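Local coordinates for putative TOXIN related protein (Parabacteroides distasonis ATCC 8503, PDB 3K0Y) that is of unknown function but is putatively toxin-related, pairing a NigD-like N-terminal OB domain with a C-terminal beta-sandwich domain, at residues A16-E21 against Q52-N57; N24-R29 against I76-I81. All blocks are in the same frame, centred on the assembly; numbering follows the deposited sequence.

Overall arrangement
From the N terminus, strand 11-22 turns back into strand 25-30, and the chain then passes through strands 35-38 and 40-41 before returning as strand 52-62. There interaction 1 (16-21 with 52-57) closes a loop of 30 residues by edge-to-edge backbone pairing. Strand 74-88 follows next to 52-62, and interaction 2 (24-29 with 76-81) closes a second loop of 46 residues, through side chains only. The two loops cross, since the segments alternate along the chain, and the contact centres lie about 7 Å apart. Interaction 1 zips the wall of the OB barrel, whereas interaction 2 spans its interior; probable hydrogen bonds join them, Val-19 N to Tyr-27 O and Asn-57 O to Asn-79 N.

Interaction 1: residues A16-E21 against Q52-N57; sequences ATVVPE and QRALVN
Ala-16 and Ala-54 form a hydrogen-bonded antiparallel pair in the wall of the OB domain, where strand 11-22 runs beside strand 52-62. The tight part lies here: Ala-16 N gives a nearly straight bond to Ala-54 O (2.9 Å, 165°), Ala-54 N returns one to Ala-16 O, and Ala-16 O also receives a CA-H...O contact from Arg-53 CA. A further bond runs from Val-18 N to Gln-52 O at 3.0 Å; past it the segments no longer touch. On the alanine face, Ala-16 CB meets Val-56 CG2 at 4.0 Å, while Val-18 CG2 only grazes Ala-54 CB at 4.4 Å. Gln-52, partly exposed, leads its amide away from strand 11-22, and its NE2 bonds Arg-53 O.

On the opposite face Thr-17 and Arg-53 form a polar contact. Arg-53, its CG beside the backbone N (chi1 -55°), lays one guanidinium face over Ala-16 N, near its rim, and turns its NE/NH2 edge to Thr-17 OG1. NH2 forms a salt bridge with Asp-31 and NH1 a hydrogen bond to Asn-121; Thr-17 OG1 is hydrogen-bonded to Asp-117 OD2. Arg-53 NE reaches Thr-17 OG1 at 2.9 Å, 21° out of the guanidinium plane; NH2 adds a weak bond.

Interaction 2: residues N24-R29 against I76-I81; sequences NVYYLR and IKVNAI
The hydrophobic interior of the OB barrel is filled here from two facing walls, where Tyr-26 and Leu-28 of strand 25-30 meet Ile-76, Val-78 and Ile-81 of strand 74-88. The strand axes stay 10.2 Å apart and run almost perpendicular (94°), and no hydrogen bond joins the segments. Tyr-26, its CG between the backbone N and the carbonyl carbon (chi1 67°), extends its ring inward and meets Val-78 tip to tip, OH lying 3.7 Å from CG2. The CD1 of Ile-81 approaches the ring obliquely, 4.1 Å from Tyr-26 OH and 4.3 Å from Tyr-26 CE2.

Alongside, Leu-28 divides its two methyls. CD1 touches Ile-76 CD1 at 3.7 Å, the side chains crossing at about a right angle, and lies more loosely by Val-78 CG2; CD2 faces Ile-81 CD1 at 4.4 Å. A classic beta bulge, Asn-79 and Ala-80 opposite Asn-57, lies between Val-78 and Ile-81, and both of these point toward strand 25-30. Val-56 packs on both Leu-28 and Ile-81. Apolar side chains meeting across strongly inclined strands are characteristic of the core of a closed OB-fold beta barrel.

Interaction 1: residues A16-E21 against Q52-N57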
loop_
_atom_site.group_PDB
_atom_site.type_symbol
_atom_site.label_atom_id
_atom_site.label_comp_id
_atom_site.label_asym_id
_atom_site.label_seq_id
_atom_site.Cartn_x
_atom_site.Cartn_y
_atom_site.Cartn_z
ATOM N N ALA A 16 3.961 3.577 -8.378
ATOM C CA ALA A 16 4.631 2.510 -9.122
ATOM C C ALA A 16 5.361 1.582 -8.174
ATOM O O ALA A 16 5.836 2.013 -7.112
ATOM C CB ALA A 16 5.669 3.086 -10.084
ATOM N N THR A 17 5.537 0.346 -8.610
ATOM C CA THR A 17 6.459 -0.562 -7.962
ATOM C C THR A 17 7.840 -0.488 -8.610
ATOM O O THR A 17 7.975 -0.546 -9.817
ATOM C CB THR A 17 5.949 -1.990 -7.973
ATOM O OG1 THR A 17 4.600 -1.995 -7.471
ATOM C CG2 THR A 17 6.919 -2.945 -7.114
ATOM N N VAL A 18 8.854 -0.328 -7.766
ATOM C CA VAL A 18 10.227 -0.318 -8.177
ATOM C C VAL A 18 10.695 -1.760 -8.363
ATOM O O VAL A 18 10.621 -2.576 -7.446
ATOM C CB VAL A 18 11.147 0.375 -7.106
ATOM C CG1 VAL A 18 12.636 0.255 -7.524
ATOM C CG2 VAL A 18 10.805 1.855 -6.902
ATOM N N VAL A 19 11.206 -2.088 -9.529
ATOM C CA VAL A 19 11.765 -3.431 -9.698
ATOM C C VAL A 19 13.248 -3.361 -10.020
ATOM O O VAL A 19 13.601 -3.005 -11.129
ATOM C CB VAL A 19 11.017 -4.236 -10.791
ATOM C CG1 VAL A 19 11.546 -5.660 -10.811
ATOM C CG2 VAL A 19 9.489 -4.217 -10.526
ATOM N N PRO A 20 14.118 -3.686 -9.046
ATOM C CA PRO A 20 15.584 -3.704 -9.296
ATOM C C PRO A 20 16.041 -4.648 -10.400
ATOM O O PRO A 20 15.318 -5.557 -10.764
ATOM C CB PRO A 20 16.154 -4.184 -7.962
ATOM C CG PRO A 20 15.126 -3.762 -6.946
ATOM C CD PRO A 20 13.817 -3.975 -7.629
ATOM N N GLU A 21 17.256 -4.438 -10.901
ATOM C CA GLU A 21 17.909 -5.393 -11.816
ATOM C C GLU A 21 19.402 -5.629 -11.528
ATOM O O GLU A 21 19.875 -6.767 -11.567
ATOM C CB GLU A 21 17.755 -4.906 -13.246
ATOM C CG GLU A 21 16.337 -4.982 -13.767
ATOM C CD GLU A 21 16.218 -4.346 -15.120
ATOM O OE1 GLU A 21 16.804 -3.249 -15.287
ATOM O OE2 GLU A 21 15.551 -4.934 -16.011
ATOM N N GLN A 52 9.077 -2.319 -3.184
ATOM C CA GLN A 52 8.989 -0.973 -2.642
ATOM C C GLN A 52 8.132 -0.204 -3.621
ATOM O O GLN A 52 8.357 -0.306 -4.829
ATOM C CB GLN A 52 10.393 -0.366 -2.589
ATOM C CG GLN A 52 10.472 1.063 -2.251
ATOM C CD GLN A 52 10.069 1.357 -0.829
ATOM O OE1 GLN A 52 10.667 0.861 0.094
ATOM N NE2 GLN A 52 9.076 2.210 -0.656
ATOM N N ARG A 53 7.148 0.533 -3.128
ATOM C CA ARG A 53 6.373 1.415 -4.020
ATOM C C ARG A 53 6.867 2.838 -3.865
ATOM O O ARG A 53 7.492 3.176 -2.845
ATOM C CB ARG A 53 4.897 1.339 -3.695
ATOM C CG ARG A 53 4.341 -0.058 -3.724
ATOM C CD ARG A 53 2.922 -0.069 -4.340
ATOM N NE ARG A 53 3.013 -0.198 -5.787
ATOM C CZ ARG A 53 2.007 0.053 -6.627
ATOM N NH1 ARG A 53 0.834 0.480 -6.168
ATOM N NH2 ARG A 53 2.182 -0.142 -7.904
ATOM N N ALA A 54 6.566 3.663 -4.852
ATOM C CA ALA A 54 7.000 5.051 -4.868
ATOM C C ALA A 54 5.977 5.897 -5.616
ATOM O O ALA A 54 5.264 5.393 -6.470
ATOM C CB ALA A 54 8.370 5.206 -5.511
ATOM N N LEU A 55 5.875 7.149 -5.220
ATOM C CA LEU A 55 5.184 8.157 -5.989
ATOM C C LEU A 55 6.195 8.725 -6.999
ATOM O O LEU A 55 7.237 9.280 -6.613
ATOM C CB LEU A 55 4.647 9.244 -5.043
ATOM C CG LEU A 55 3.662 10.250 -5.646
ATOM C CD1 LEU A 55 2.374 9.571 -6.117
ATOM C CD2 LEU A 55 3.385 11.364 -4.589
ATOM N N VAL A 56 5.896 8.558 -8.278
ATOM C CA VAL A 56 6.794 8.909 -9.355
ATOM C C VAL A 56 6.224 10.001 -10.272
ATOM O O VAL A 56 5.119 9.869 -10.772
ATOM C CB VAL A 56 7.135 7.678 -10.224
ATOM C CG1 VAL A 56 8.140 8.058 -11.290
ATOM C CG2 VAL A 56 7.682 6.494 -9.340
ATOM N N ASN A 57 7.016 11.053 -10.496
ATOM C CA ASN A 57 6.723 12.114 -11.448
ATOM C C ASN A 57 7.611 11.825 -12.660
ATOM O O ASN A 57 8.843 11.812 -12.543
ATOM C CB ASN A 57 7.059 13.462 -10.835
ATOM C CG ASN A 57 6.695 14.673 -11.759
ATOM O OD1 ASN A 57 6.686 14.583 -12.996
ATOM N ND2 ASN A 57 6.385 15.797 -11.129
#

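Interaction 2: residues N24-R29 against I76-I81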
loop_
_atom_site.group_PDB
_atom_site.type_symbol
_atom_site.label_atom_id
_atom_site.label_comp_id
_atom_site.label_asym_id
_atom_site.label_seq_id
_atom_site.Cartn_x
_atom_site.Cartn_y
_atom_site.Cartn_z
ATOM N N ASN A 24 22.294 0.127 -9.300
ATOM C CA ASN A 24 21.235 1.090 -9.071
ATOM C C ASN A 24 20.269 1.142 -10.244
ATOM O O ASN A 24 19.568 2.145 -10.405
ATOM C CB ASN A 24 21.835 2.490 -8.827
ATOM C CG ASN A 24 22.559 2.605 -7.483
ATOM O OD1 ASN A 24 22.569 1.664 -6.659
ATOM N ND2 ASN A 24 23.169 3.763 -7.254
ATOM N N VAL A 25 20.226 0.071 -11.048
ATOM C CA VAL A 25 19.293 -0.038 -12.192
ATOM C C VAL A 25 17.955 -0.668 -11.793
ATOM O O VAL A 25 17.899 -1.644 -11.051
ATOM C CB VAL A 25 19.888 -0.858 -13.397
ATOM C CG1 VAL A 25 18.879 -0.974 -14.534
ATOM C CG2 VAL A 25 21.178 -0.226 -13.916
ATOM N N TYR A 26 16.875 -0.117 -12.339
ATOM C CA TYR A 26 15.522 -0.546 -11.981
ATOM C C TYR A 26 14.542 -0.143 -13.053
ATOM O O TYR A 26 14.772 0.819 -13.777
ATOM C CB TYR A 26 15.110 0.090 -10.638
ATOM C CG TYR A 26 14.936 1.601 -10.679
ATOM C CD1 TYR A 26 16.029 2.471 -10.577
ATOM C CD2 TYR A 26 13.674 2.158 -10.843
ATOM C CE1 TYR A 26 15.863 3.866 -10.624
ATOM C CE2 TYR A 26 13.486 3.545 -10.889
ATOM C CZ TYR A 26 14.581 4.388 -10.773
ATOM O OH TYR A 26 14.357 5.742 -10.823
ATOM N N TYR A 27 13.439 -0.870 -13.154
ATOM C CA TYR A 27 12.292 -0.356 -13.916
ATOM C C TYR A 27 11.085 -0.188 -12.992
ATOM O O TYR A 27 11.138 -0.555 -11.836
ATOM C CB TYR A 27 11.997 -1.198 -15.153
ATOM C CG TYR A 27 11.423 -2.561 -14.916
ATOM C CD1 TYR A 27 10.061 -2.750 -14.826
ATOM C CD2 TYR A 27 12.240 -3.668 -14.843
ATOM C CE1 TYR A 27 9.534 -3.986 -14.644
ATOM C CE2 TYR A 27 11.723 -4.919 -14.666
ATOM C CZ TYR A 27 10.376 -5.074 -14.571
ATOM O OH TYR A 27 9.855 -6.320 -14.381
ATOM N N LEU A 28 10.034 0.426 -13.494
ATOM C CA LEU A 28 8.855 0.740 -12.690
ATOM C C LEU A 28 7.668 0.015 -13.245
ATOM O O LEU A 28 7.462 0.035 -14.467
ATOM C CB LEU A 28 8.576 2.236 -12.716
ATOM C CG LEU A 28 9.670 3.082 -12.085
ATOM C CD1 LEU A 28 9.516 4.500 -12.560
ATOM C CD2 LEU A 28 9.610 3.001 -10.570
ATOM N N ARG A 29 6.881 -0.602 -12.363
ATOM C CA ARG A 29 5.651 -1.313 -12.753
ATOM C C ARG A 29 4.401 -0.547 -12.277
ATOM O O ARG A 29 4.233 -0.312 -11.096
ATOM C CB ARG A 29 5.663 -2.747 -12.197
ATOM C CG ARG A 29 4.555 -3.614 -12.817
ATOM C CD ARG A 29 4.768 -5.089 -12.643
ATOM N NE ARG A 29 4.833 -5.432 -11.226
ATOM C CZ ARG A 29 5.898 -5.933 -10.596
ATOM N NH1 ARG A 29 7.001 -6.217 -11.247
ATOM N NH2 ARG A 29 5.840 -6.164 -9.298
ATOM N N ILE A 76 11.090 6.357 -20.122
ATOM C CA ILE A 76 10.725 7.579 -19.391
ATOM C C ILE A 76 11.905 8.360 -18.863
ATOM O O ILE A 76 13.026 7.861 -18.820
ATOM C CB ILE A 76 9.731 7.290 -18.218
ATOM C CG1 ILE A 76 10.416 6.547 -17.053
ATOM C CG2 ILE A 76 8.497 6.541 -18.746
ATOM C CD1 ILE A 76 9.562 6.429 -15.746
ATOM N N LYS A 77 11.639 9.619 -18.527
ATOM C CA LYS A 77 12.489 10.376 -17.624
ATOM C C LYS A 77 11.807 10.417 -16.251
ATOM O O LYS A 77 10.664 10.879 -16.119
ATOM C CB LYS A 77 12.693 11.792 -18.104
ATOM C CG LYS A 77 13.529 12.650 -17.156
ATOM C CD LYS A 77 13.786 14.013 -17.764
ATOM C CE LYS A 77 14.279 14.993 -16.726
ATOM N NZ LYS A 77 15.673 14.730 -16.321
ATOM N N VAL A 78 12.502 9.906 -15.245
ATOM C CA VAL A 78 12.094 10.069 -13.869
ATOM C C VAL A 78 12.407 11.507 -13.476
ATOM O O VAL A 78 13.551 11.891 -13.423
ATOM C CB VAL A 78 12.860 9.067 -12.951
ATOM C CG1 VAL A 78 12.593 9.350 -11.461
ATOM C CG2 VAL A 78 12.468 7.620 -13.323
ATOM N N ASN A 79 11.385 12.315 -13.250
ATOM C CA ASN A 79 11.598 13.681 -12.784
ATOM C C ASN A 79 11.788 13.712 -11.284
ATOM O O ASN A 79 12.639 14.450 -10.779
ATOM C CB ASN A 79 10.439 14.576 -13.172
ATOM C CG ASN A 79 10.180 14.578 -14.696
ATOM O OD1 ASN A 79 11.109 14.701 -15.497
ATOM N ND2 ASN A 79 8.923 14.400 -15.080
ATOM N N ALA A 80 10.980 12.929 -10.575
ATOM C CA ALA A 80 11.126 12.786 -9.129
ATOM C C ALA A 80 10.575 11.427 -8.701
ATOM O O ALA A 80 9.784 10.826 -9.386
ATOM C CB ALA A 80 10.415 13.947 -8.372
ATOM N N ILE A 81 11.029 10.933 -7.570
ATOM C CA ILE A 81 10.576 9.642 -7.086
ATOM C C ILE A 81 10.658 9.705 -5.560
ATOM O O ILE A 81 11.733 9.963 -4.982
ATOM C CB ILE A 81 11.405 8.489 -7.715
ATOM C CG1 ILE A 81 11.024 7.140 -7.110
ATOM C CG2 ILE A 81 12.913 8.776 -7.547
ATOM C CD1 ILE A 81 11.442 5.978 -7.959
#